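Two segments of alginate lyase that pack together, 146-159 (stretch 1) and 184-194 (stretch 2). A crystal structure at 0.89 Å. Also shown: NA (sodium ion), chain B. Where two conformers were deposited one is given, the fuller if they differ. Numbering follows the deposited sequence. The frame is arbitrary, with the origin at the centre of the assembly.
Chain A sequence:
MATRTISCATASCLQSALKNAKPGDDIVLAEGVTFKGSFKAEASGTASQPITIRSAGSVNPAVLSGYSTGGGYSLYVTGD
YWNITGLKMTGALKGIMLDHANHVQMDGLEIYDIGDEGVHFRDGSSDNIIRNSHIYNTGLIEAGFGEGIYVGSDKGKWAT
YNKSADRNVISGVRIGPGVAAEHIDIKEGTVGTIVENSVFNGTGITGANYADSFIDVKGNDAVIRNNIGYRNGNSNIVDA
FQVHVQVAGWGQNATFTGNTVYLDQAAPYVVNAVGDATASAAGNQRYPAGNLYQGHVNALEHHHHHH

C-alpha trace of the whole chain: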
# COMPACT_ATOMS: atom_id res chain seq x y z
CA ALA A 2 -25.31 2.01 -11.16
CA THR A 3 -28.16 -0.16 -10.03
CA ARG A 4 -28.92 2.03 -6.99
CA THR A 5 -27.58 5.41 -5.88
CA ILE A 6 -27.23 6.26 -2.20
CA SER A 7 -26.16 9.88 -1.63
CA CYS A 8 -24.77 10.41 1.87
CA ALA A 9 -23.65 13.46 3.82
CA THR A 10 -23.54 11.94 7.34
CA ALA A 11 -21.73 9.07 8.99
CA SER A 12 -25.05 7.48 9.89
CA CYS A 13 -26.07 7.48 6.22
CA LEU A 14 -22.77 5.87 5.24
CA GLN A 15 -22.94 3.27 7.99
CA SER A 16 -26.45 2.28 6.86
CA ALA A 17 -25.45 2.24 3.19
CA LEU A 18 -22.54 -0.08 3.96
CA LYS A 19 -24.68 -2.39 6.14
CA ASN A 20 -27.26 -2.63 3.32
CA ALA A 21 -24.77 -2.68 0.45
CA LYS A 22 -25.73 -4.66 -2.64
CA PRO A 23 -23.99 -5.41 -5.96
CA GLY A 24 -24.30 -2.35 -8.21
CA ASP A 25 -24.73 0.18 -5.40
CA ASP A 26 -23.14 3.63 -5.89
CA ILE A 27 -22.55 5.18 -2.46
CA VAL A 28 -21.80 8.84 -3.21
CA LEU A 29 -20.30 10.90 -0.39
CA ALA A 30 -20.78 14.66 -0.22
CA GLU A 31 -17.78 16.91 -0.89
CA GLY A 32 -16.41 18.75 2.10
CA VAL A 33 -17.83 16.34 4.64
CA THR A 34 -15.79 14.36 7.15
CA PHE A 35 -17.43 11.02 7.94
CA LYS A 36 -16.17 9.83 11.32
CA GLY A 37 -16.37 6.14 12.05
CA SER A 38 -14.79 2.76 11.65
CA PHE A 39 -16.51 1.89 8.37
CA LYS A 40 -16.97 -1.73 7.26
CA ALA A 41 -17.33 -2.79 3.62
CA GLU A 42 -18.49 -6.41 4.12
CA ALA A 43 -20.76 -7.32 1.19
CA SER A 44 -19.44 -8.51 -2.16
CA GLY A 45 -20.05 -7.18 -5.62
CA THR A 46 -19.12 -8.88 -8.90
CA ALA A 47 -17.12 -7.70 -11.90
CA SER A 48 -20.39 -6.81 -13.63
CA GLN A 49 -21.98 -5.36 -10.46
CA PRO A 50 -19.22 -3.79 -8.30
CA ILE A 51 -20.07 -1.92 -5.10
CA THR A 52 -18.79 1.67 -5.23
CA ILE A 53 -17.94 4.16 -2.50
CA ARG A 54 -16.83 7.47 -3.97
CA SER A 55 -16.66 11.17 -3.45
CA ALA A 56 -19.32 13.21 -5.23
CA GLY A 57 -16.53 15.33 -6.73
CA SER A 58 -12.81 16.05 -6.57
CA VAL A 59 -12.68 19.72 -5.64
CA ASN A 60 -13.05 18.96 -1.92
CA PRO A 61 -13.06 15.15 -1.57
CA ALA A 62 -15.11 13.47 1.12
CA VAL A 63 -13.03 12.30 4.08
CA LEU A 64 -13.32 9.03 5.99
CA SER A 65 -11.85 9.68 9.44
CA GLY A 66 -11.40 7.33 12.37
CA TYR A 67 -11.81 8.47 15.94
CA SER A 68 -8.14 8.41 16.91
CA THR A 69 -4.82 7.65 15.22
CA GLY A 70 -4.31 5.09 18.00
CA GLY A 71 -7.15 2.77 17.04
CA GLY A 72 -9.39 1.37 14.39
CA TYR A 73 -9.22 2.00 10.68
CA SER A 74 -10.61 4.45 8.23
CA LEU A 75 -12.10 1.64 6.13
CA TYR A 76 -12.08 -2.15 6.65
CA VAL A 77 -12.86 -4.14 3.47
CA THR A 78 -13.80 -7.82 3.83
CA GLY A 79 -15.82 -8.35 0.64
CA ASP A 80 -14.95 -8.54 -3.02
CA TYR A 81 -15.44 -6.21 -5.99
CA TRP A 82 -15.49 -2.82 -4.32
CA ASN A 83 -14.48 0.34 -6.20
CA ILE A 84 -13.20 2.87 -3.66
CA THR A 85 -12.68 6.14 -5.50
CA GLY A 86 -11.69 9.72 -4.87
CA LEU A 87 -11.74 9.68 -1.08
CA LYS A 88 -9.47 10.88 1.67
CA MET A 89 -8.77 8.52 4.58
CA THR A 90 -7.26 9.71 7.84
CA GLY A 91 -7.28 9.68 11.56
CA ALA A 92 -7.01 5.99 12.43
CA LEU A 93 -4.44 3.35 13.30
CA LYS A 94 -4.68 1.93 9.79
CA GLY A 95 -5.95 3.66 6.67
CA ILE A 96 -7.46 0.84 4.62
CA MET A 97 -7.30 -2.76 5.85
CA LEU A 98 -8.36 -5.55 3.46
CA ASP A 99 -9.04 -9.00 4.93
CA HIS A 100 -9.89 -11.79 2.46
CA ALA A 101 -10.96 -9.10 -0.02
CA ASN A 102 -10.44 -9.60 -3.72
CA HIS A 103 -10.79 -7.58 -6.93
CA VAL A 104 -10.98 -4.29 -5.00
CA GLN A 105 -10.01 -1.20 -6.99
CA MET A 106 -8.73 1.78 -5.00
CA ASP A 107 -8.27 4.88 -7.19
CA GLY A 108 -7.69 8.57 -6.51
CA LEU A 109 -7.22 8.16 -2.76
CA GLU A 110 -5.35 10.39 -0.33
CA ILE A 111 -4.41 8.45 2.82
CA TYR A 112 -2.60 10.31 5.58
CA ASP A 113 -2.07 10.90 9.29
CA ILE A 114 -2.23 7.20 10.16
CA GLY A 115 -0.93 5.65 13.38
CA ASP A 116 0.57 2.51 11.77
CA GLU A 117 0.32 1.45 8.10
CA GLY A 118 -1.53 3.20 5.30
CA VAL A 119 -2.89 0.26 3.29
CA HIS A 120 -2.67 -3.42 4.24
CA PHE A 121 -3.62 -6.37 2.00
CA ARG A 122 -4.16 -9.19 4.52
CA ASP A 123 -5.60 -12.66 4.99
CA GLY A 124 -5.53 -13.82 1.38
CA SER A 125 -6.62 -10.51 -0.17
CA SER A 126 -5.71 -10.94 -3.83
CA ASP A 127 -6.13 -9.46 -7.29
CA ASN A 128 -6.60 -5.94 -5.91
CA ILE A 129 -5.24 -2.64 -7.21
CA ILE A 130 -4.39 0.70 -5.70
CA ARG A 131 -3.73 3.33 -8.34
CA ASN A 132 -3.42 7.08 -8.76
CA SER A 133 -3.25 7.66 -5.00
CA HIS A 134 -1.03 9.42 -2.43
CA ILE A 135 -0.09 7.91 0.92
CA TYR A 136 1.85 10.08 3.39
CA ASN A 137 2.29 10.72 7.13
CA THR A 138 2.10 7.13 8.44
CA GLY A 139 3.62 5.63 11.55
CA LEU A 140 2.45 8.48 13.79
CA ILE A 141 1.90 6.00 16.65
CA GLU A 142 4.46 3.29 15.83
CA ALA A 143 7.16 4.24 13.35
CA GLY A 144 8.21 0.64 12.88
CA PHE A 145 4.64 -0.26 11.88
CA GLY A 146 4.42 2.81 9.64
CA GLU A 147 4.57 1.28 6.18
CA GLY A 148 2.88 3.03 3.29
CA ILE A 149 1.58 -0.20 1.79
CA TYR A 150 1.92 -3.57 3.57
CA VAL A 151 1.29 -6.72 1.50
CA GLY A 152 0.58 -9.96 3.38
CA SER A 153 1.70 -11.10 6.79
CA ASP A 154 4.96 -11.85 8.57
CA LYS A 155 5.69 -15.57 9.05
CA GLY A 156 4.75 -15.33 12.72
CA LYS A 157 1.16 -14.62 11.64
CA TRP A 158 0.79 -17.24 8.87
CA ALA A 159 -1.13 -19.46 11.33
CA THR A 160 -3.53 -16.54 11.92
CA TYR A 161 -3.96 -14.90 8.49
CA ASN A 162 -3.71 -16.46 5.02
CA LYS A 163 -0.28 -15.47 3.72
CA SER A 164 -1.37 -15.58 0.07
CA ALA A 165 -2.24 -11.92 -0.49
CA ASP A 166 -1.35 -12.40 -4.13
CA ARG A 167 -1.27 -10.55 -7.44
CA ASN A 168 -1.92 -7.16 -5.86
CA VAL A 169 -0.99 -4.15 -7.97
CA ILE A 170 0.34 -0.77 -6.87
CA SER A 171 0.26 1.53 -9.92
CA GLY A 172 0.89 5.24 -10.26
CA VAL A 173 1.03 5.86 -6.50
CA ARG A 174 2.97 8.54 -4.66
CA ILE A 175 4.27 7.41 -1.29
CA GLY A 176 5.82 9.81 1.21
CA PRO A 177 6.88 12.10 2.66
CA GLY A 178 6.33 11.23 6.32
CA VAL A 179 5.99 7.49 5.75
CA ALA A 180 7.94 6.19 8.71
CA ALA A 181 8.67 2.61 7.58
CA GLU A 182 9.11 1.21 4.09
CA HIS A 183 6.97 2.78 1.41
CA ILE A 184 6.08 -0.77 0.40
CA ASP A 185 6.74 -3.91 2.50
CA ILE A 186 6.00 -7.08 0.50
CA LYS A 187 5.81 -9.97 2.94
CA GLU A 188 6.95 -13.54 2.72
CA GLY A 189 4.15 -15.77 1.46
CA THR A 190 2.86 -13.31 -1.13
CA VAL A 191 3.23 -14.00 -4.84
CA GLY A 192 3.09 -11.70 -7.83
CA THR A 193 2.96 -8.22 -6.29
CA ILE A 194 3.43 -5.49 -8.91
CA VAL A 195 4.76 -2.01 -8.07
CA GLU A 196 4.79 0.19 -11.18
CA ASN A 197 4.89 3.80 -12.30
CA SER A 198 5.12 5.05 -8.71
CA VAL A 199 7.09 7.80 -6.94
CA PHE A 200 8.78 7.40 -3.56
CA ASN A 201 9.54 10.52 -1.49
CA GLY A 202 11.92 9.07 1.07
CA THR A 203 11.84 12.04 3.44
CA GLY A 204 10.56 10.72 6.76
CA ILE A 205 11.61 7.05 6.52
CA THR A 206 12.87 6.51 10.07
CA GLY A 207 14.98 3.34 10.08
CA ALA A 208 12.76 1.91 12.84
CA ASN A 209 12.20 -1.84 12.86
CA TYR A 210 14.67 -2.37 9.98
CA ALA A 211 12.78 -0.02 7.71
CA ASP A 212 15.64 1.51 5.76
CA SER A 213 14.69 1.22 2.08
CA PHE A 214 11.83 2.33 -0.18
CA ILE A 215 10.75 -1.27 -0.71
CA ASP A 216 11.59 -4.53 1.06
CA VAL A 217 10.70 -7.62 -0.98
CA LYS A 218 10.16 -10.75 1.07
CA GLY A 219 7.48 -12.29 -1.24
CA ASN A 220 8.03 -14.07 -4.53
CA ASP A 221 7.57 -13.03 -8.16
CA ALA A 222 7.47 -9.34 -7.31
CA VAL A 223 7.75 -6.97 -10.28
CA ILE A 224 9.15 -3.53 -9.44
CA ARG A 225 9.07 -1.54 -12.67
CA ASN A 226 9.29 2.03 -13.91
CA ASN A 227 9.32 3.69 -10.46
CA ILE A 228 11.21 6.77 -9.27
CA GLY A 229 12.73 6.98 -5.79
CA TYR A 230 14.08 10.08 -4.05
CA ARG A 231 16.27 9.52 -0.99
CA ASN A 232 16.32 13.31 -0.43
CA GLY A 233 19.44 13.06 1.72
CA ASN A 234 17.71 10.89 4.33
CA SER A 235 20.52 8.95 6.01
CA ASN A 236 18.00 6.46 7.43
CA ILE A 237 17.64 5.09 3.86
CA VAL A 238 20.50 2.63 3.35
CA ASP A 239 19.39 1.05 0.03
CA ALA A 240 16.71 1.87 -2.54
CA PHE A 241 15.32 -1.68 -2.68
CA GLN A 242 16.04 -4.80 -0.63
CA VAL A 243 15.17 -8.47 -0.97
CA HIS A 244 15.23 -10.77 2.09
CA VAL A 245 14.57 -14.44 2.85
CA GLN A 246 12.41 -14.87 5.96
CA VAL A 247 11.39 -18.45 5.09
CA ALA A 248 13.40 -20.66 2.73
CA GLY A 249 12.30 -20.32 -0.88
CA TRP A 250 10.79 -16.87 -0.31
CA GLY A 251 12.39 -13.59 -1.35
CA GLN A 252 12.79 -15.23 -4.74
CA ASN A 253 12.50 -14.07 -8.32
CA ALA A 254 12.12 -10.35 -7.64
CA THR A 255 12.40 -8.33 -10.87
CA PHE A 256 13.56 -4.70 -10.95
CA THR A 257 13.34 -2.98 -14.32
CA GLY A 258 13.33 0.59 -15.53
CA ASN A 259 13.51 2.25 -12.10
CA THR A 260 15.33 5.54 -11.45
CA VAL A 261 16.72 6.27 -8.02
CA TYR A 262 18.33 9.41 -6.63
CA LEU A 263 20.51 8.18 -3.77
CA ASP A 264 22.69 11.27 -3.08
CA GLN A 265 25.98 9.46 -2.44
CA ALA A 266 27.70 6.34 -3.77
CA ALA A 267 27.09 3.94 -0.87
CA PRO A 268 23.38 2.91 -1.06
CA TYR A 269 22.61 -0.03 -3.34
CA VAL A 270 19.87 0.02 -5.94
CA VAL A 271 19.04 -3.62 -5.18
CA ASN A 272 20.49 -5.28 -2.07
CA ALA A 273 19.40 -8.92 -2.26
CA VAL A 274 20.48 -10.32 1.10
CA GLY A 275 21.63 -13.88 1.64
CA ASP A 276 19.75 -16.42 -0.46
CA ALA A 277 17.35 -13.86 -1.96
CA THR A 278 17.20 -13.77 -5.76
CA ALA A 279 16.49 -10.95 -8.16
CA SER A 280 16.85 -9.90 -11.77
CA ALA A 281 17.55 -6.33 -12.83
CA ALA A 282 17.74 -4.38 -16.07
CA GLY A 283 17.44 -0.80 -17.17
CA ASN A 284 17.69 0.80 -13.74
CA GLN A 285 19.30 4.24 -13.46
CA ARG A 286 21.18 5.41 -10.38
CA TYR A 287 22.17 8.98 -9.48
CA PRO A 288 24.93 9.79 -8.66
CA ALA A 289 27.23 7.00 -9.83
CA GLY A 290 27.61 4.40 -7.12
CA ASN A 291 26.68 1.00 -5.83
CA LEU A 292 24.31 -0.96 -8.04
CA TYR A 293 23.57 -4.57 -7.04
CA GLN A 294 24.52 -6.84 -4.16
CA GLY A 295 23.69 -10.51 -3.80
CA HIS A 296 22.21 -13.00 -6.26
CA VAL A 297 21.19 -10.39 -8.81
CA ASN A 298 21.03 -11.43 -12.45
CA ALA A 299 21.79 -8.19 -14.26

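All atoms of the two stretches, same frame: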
# COMPACT_ATOMS: atom_id res chain seq x y z
N GLY A 146 4.89 1.69 10.42
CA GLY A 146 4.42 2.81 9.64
C GLY A 146 4.61 2.67 8.14
O GLY A 146 4.95 3.66 7.47
N GLU A 147 4.39 1.48 7.61
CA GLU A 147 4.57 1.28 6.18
C GLU A 147 3.52 2.06 5.40
O GLU A 147 2.40 2.28 5.85
CB GLU A 147 4.45 -0.20 5.81
CG GLU A 147 5.52 -1.08 6.44
CD GLU A 147 5.30 -1.53 7.87
OE1 GLU A 147 4.27 -1.20 8.48
OE2 GLU A 147 6.19 -2.23 8.40
N GLY A 148 3.88 2.46 4.18
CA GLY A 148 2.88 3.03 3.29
C GLY A 148 1.85 1.99 2.87
O GLY A 148 0.64 2.16 3.09
N ILE A 149 2.36 0.93 2.26
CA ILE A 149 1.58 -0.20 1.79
C ILE A 149 2.27 -1.47 2.32
O ILE A 149 3.48 -1.65 2.17
CB ILE A 149 1.45 -0.24 0.27
CG1 ILE A 149 0.89 1.09 -0.25
CG2 ILE A 149 0.61 -1.43 -0.16
CD1 ILE A 149 0.85 1.21 -1.75
N TYR A 150 1.46 -2.35 2.90
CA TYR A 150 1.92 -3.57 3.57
C TYR A 150 1.16 -4.72 2.90
O TYR A 150 -0.07 -4.73 2.89
CB TYR A 150 1.59 -3.46 5.04
CG TYR A 150 2.22 -4.44 5.98
CD1 TYR A 150 1.98 -5.79 5.93
CD2 TYR A 150 2.94 -3.97 7.04
CE1 TYR A 150 2.48 -6.66 6.89
CE2 TYR A 150 3.45 -4.84 8.02
CZ TYR A 150 3.22 -6.19 7.92
OH TYR A 150 3.65 -7.03 8.91
N VAL A 151 1.91 -5.65 2.28
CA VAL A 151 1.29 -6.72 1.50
C VAL A 151 1.54 -8.04 2.20
O VAL A 151 2.68 -8.50 2.27
CB VAL A 151 1.82 -6.73 0.06
CG1 VAL A 151 0.94 -7.66 -0.80
CG2 VAL A 151 1.92 -5.34 -0.56
N GLY A 152 0.48 -8.68 2.72
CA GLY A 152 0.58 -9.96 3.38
C GLY A 152 0.85 -9.86 4.86
O GLY A 152 0.52 -8.88 5.52
N SER A 153 1.43 -10.95 5.38
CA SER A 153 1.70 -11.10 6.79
C SER A 153 3.08 -11.68 7.01
O SER A 153 3.56 -12.56 6.28
CB SER A 153 0.68 -12.04 7.45
OG SER A 153 -0.62 -11.51 7.40
N ASP A 154 3.74 -11.23 8.08
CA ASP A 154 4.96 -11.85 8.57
C ASP A 154 4.71 -13.33 8.89
O ASP A 154 3.60 -13.72 9.28
CB ASP A 154 5.40 -11.11 9.86
CG ASP A 154 6.71 -11.57 10.44
OD1 ASP A 154 7.78 -11.13 9.96
OD2 ASP A 154 6.64 -12.38 11.40
N LYS A 155 5.77 -14.13 8.78
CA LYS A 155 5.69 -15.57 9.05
C LYS A 155 5.10 -15.90 10.40
O LYS A 155 4.44 -16.93 10.54
CB LYS A 155 7.08 -16.19 8.90
CG LYS A 155 8.13 -15.69 9.88
CD LYS A 155 9.51 -16.27 9.59
CE LYS A 155 10.56 -15.75 10.53
NZ LYS A 155 11.87 -16.32 10.17
N GLY A 156 5.31 -15.06 11.41
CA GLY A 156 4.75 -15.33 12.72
C GLY A 156 3.23 -15.27 12.77
O GLY A 156 2.65 -15.71 13.77
N LYS A 157 2.61 -14.71 11.73
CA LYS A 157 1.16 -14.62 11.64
C LYS A 157 0.57 -15.53 10.56
O LYS A 157 -0.65 -15.50 10.37
CB LYS A 157 0.75 -13.17 11.34
CG LYS A 157 1.02 -12.26 12.53
CD LYS A 157 0.09 -12.53 13.71
CE LYS A 157 0.43 -11.62 14.92
NZ LYS A 157 0.30 -10.22 14.50
N TRP A 158 1.37 -16.38 9.90
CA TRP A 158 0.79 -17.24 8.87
C TRP A 158 -0.24 -18.22 9.44
O TRP A 158 -1.13 -18.64 8.69
CB TRP A 158 1.88 -18.05 8.16
CG TRP A 158 2.73 -17.24 7.24
CD1 TRP A 158 2.75 -15.88 7.02
CD2 TRP A 158 3.74 -17.79 6.37
NE1 TRP A 158 3.70 -15.57 6.06
CE2 TRP A 158 4.32 -16.72 5.64
CE3 TRP A 158 4.20 -19.09 6.10
CZ2 TRP A 158 5.30 -16.93 4.69
CZ3 TRP A 158 5.16 -19.29 5.16
CH2 TRP A 158 5.73 -18.22 4.45
N ALA A 159 -0.12 -18.60 10.71
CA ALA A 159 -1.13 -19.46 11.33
C ALA A 159 -2.42 -18.71 11.63
O ALA A 159 -3.43 -19.35 11.95
CB ALA A 159 -0.57 -20.08 12.60
N ILE A 184 6.77 0.47 0.71
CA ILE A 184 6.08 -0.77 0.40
C ILE A 184 6.86 -1.92 1.04
O ILE A 184 8.06 -2.07 0.80
CB ILE A 184 5.92 -1.02 -1.09
CG1 ILE A 184 5.29 0.21 -1.78
CG2 ILE A 184 5.09 -2.28 -1.35
CD1 ILE A 184 5.34 0.19 -3.26
N ASP A 185 6.16 -2.72 1.85
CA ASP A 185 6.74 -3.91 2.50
C ASP A 185 5.96 -5.10 1.98
O ASP A 185 4.77 -5.22 2.25
CB ASP A 185 6.68 -3.76 4.00
CG ASP A 185 7.49 -4.80 4.76
OD1 ASP A 185 8.12 -5.63 4.13
OD2 ASP A 185 7.49 -4.71 6.02
N ILE A 186 6.63 -5.93 1.16
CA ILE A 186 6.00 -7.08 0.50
C ILE A 186 6.40 -8.32 1.30
O ILE A 186 7.57 -8.71 1.27
CB ILE A 186 6.45 -7.17 -0.96
CG1 ILE A 186 6.09 -5.89 -1.72
CG2 ILE A 186 5.85 -8.40 -1.61
CD1 ILE A 186 6.62 -5.81 -3.13
N LYS A 187 5.46 -8.91 2.02
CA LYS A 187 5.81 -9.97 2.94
C LYS A 187 6.04 -11.32 2.29
O LYS A 187 5.47 -11.68 1.24
CB LYS A 187 4.73 -10.13 4.01
CG LYS A 187 4.60 -8.90 4.91
CD LYS A 187 5.92 -8.64 5.65
CE LYS A 187 5.93 -7.52 6.63
NZ LYS A 187 7.28 -7.21 7.18
N GLU A 188 6.85 -12.11 2.99
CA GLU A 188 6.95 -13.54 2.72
C GLU A 188 5.56 -14.14 2.64
O GLU A 188 4.67 -13.83 3.43
CB GLU A 188 7.80 -14.21 3.81
CG GLU A 188 7.29 -14.08 5.26
CD GLU A 188 7.81 -12.88 6.06
OE1 GLU A 188 8.06 -11.80 5.47
OE2 GLU A 188 7.94 -13.07 7.29
N GLY A 189 5.41 -15.08 1.70
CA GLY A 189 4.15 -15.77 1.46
C GLY A 189 3.31 -15.20 0.34
O GLY A 189 2.44 -15.89 -0.17
N THR A 190 3.56 -13.92 -0.02
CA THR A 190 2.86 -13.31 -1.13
C THR A 190 3.55 -13.64 -2.44
O THR A 190 4.78 -13.77 -2.50
CB THR A 190 2.76 -11.78 -0.96
OG1 THR A 190 4.05 -11.16 -1.12
CG2 THR A 190 2.12 -11.39 0.35
N VAL A 191 2.75 -13.71 -3.50
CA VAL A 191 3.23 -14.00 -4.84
C VAL A 191 2.66 -12.98 -5.82
O VAL A 191 1.47 -12.73 -5.83
CB VAL A 191 2.83 -15.43 -5.26
CG1 VAL A 191 3.17 -15.72 -6.63
CG2 VAL A 191 3.43 -16.46 -4.31
N GLY A 192 3.54 -12.44 -6.67
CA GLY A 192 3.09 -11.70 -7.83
C GLY A 192 2.74 -10.24 -7.63
O GLY A 192 2.04 -9.65 -8.44
N THR A 193 3.21 -9.64 -6.54
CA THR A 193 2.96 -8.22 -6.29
C THR A 193 3.63 -7.40 -7.39
O THR A 193 4.80 -7.61 -7.69
CB THR A 193 3.55 -7.82 -4.93
OG1 THR A 193 3.05 -8.69 -3.90
CG2 THR A 193 3.15 -6.40 -4.56
N ILE A 194 2.90 -6.41 -7.91
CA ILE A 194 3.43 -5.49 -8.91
C ILE A 194 3.47 -4.10 -8.29
O ILE A 194 2.47 -3.63 -7.74
CB ILE A 194 2.56 -5.48 -10.19
CG1 ILE A 194 2.51 -6.86 -10.82
CG2 ILE A 194 3.07 -4.39 -11.17
CD1 ILE A 194 1.67 -6.95 -12.06
NA NA B . 8.25 -3.13 7.77
O HOH W 1 6.49 -7.39 9.60
O HOH W 2 2.04 -12.92 3.52
O HOH W 3 8.59 -9.79 7.34
O HOH W 4 7.55 -4.85 9.34
O HOH W 5 9.20 -1.82 9.54
O HOH W 6 10.46 -3.99 7.62

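What fills the apolar centre of the contact? Ile149 and Val151 on one strand, and Ile184 and Ile186 on the other, turn their side chains to the same face of the sheet. Val151 is the most heavily covered residue of its stretch: its CG2 lies 4.5 Å from Ile184 CG2 and 4.4 Å from Ile186 CG1, so the branched side chain bridges two residues of its neighbour. Val151 CG1 lies 4.1 Å from Thr190 CG2 and 3.9 Å from Thr193 OG1. Ile149 CB makes a similar contact with Ile184 CG1 at 4.4 Å.

How are the backbones joined beneath these side chains? Strands 149-151 and 184-186 run parallel, their axes only 4° apart, with Ile149 beside Ile184, Tyr150 beside Asp185 and Val151 beside Ile186. Asp185 uses both of its backbone polar groups toward stretch 1: its N donates to Ile149 O at 2.9 Å, and its O accepts from Val151 N at 2.9 Å. Val151 O then receives Lys187 N at 2.8 Å, carrying the ladder just past the strand. Here Gly152 matters, since a CB on it would clash with Thr190 CG2.

What occupies the other face, where Tyr150 and Asp185 point? Charge and a metal. Glu147 OE2 and Asp185 OD2 are 3.7 Å apart, and the sodium ion between them offsets their negative charges, with NA 2.3 Å from Glu147 OE2 and 2.5 Å from Asp185 OD2. Lys187 NZ adds a salt bridge to Asp185 OD2 at 2.8 Å. The lysine chain passes close to Tyr150, its CE 3.3 Å from Tyr150 OH, and one water links that hydroxyl to Lys187 NZ.

How does the polar edge close around Glu188? Lys187 to Thr190 form a type II turn, which presents Glu188 to the loop after the first strand. Lys155 N donates to Glu188 OE2 at 2.8 Å, tying the carboxylate to the loop backbone. Asp154 OD1 lies 3.3 Å from Glu188 OE2, a pairing of like charges; a water accepts from Lys187 NZ and lies within hydrogen-bonding reach of Asp154 OD1 and Glu188 OE1, bringing a positive group into the cluster. Trp158 covers the turn: NE1 bonds to Ser153 O at 3.0 Å within its own stretch and makes a weak hydrogen bond to Glu188 O at 3.3 Å, while CZ2 packs 3.5 Å from Glu188 CG. A CB on Gly189 would sit tightly against Trp158 CZ2.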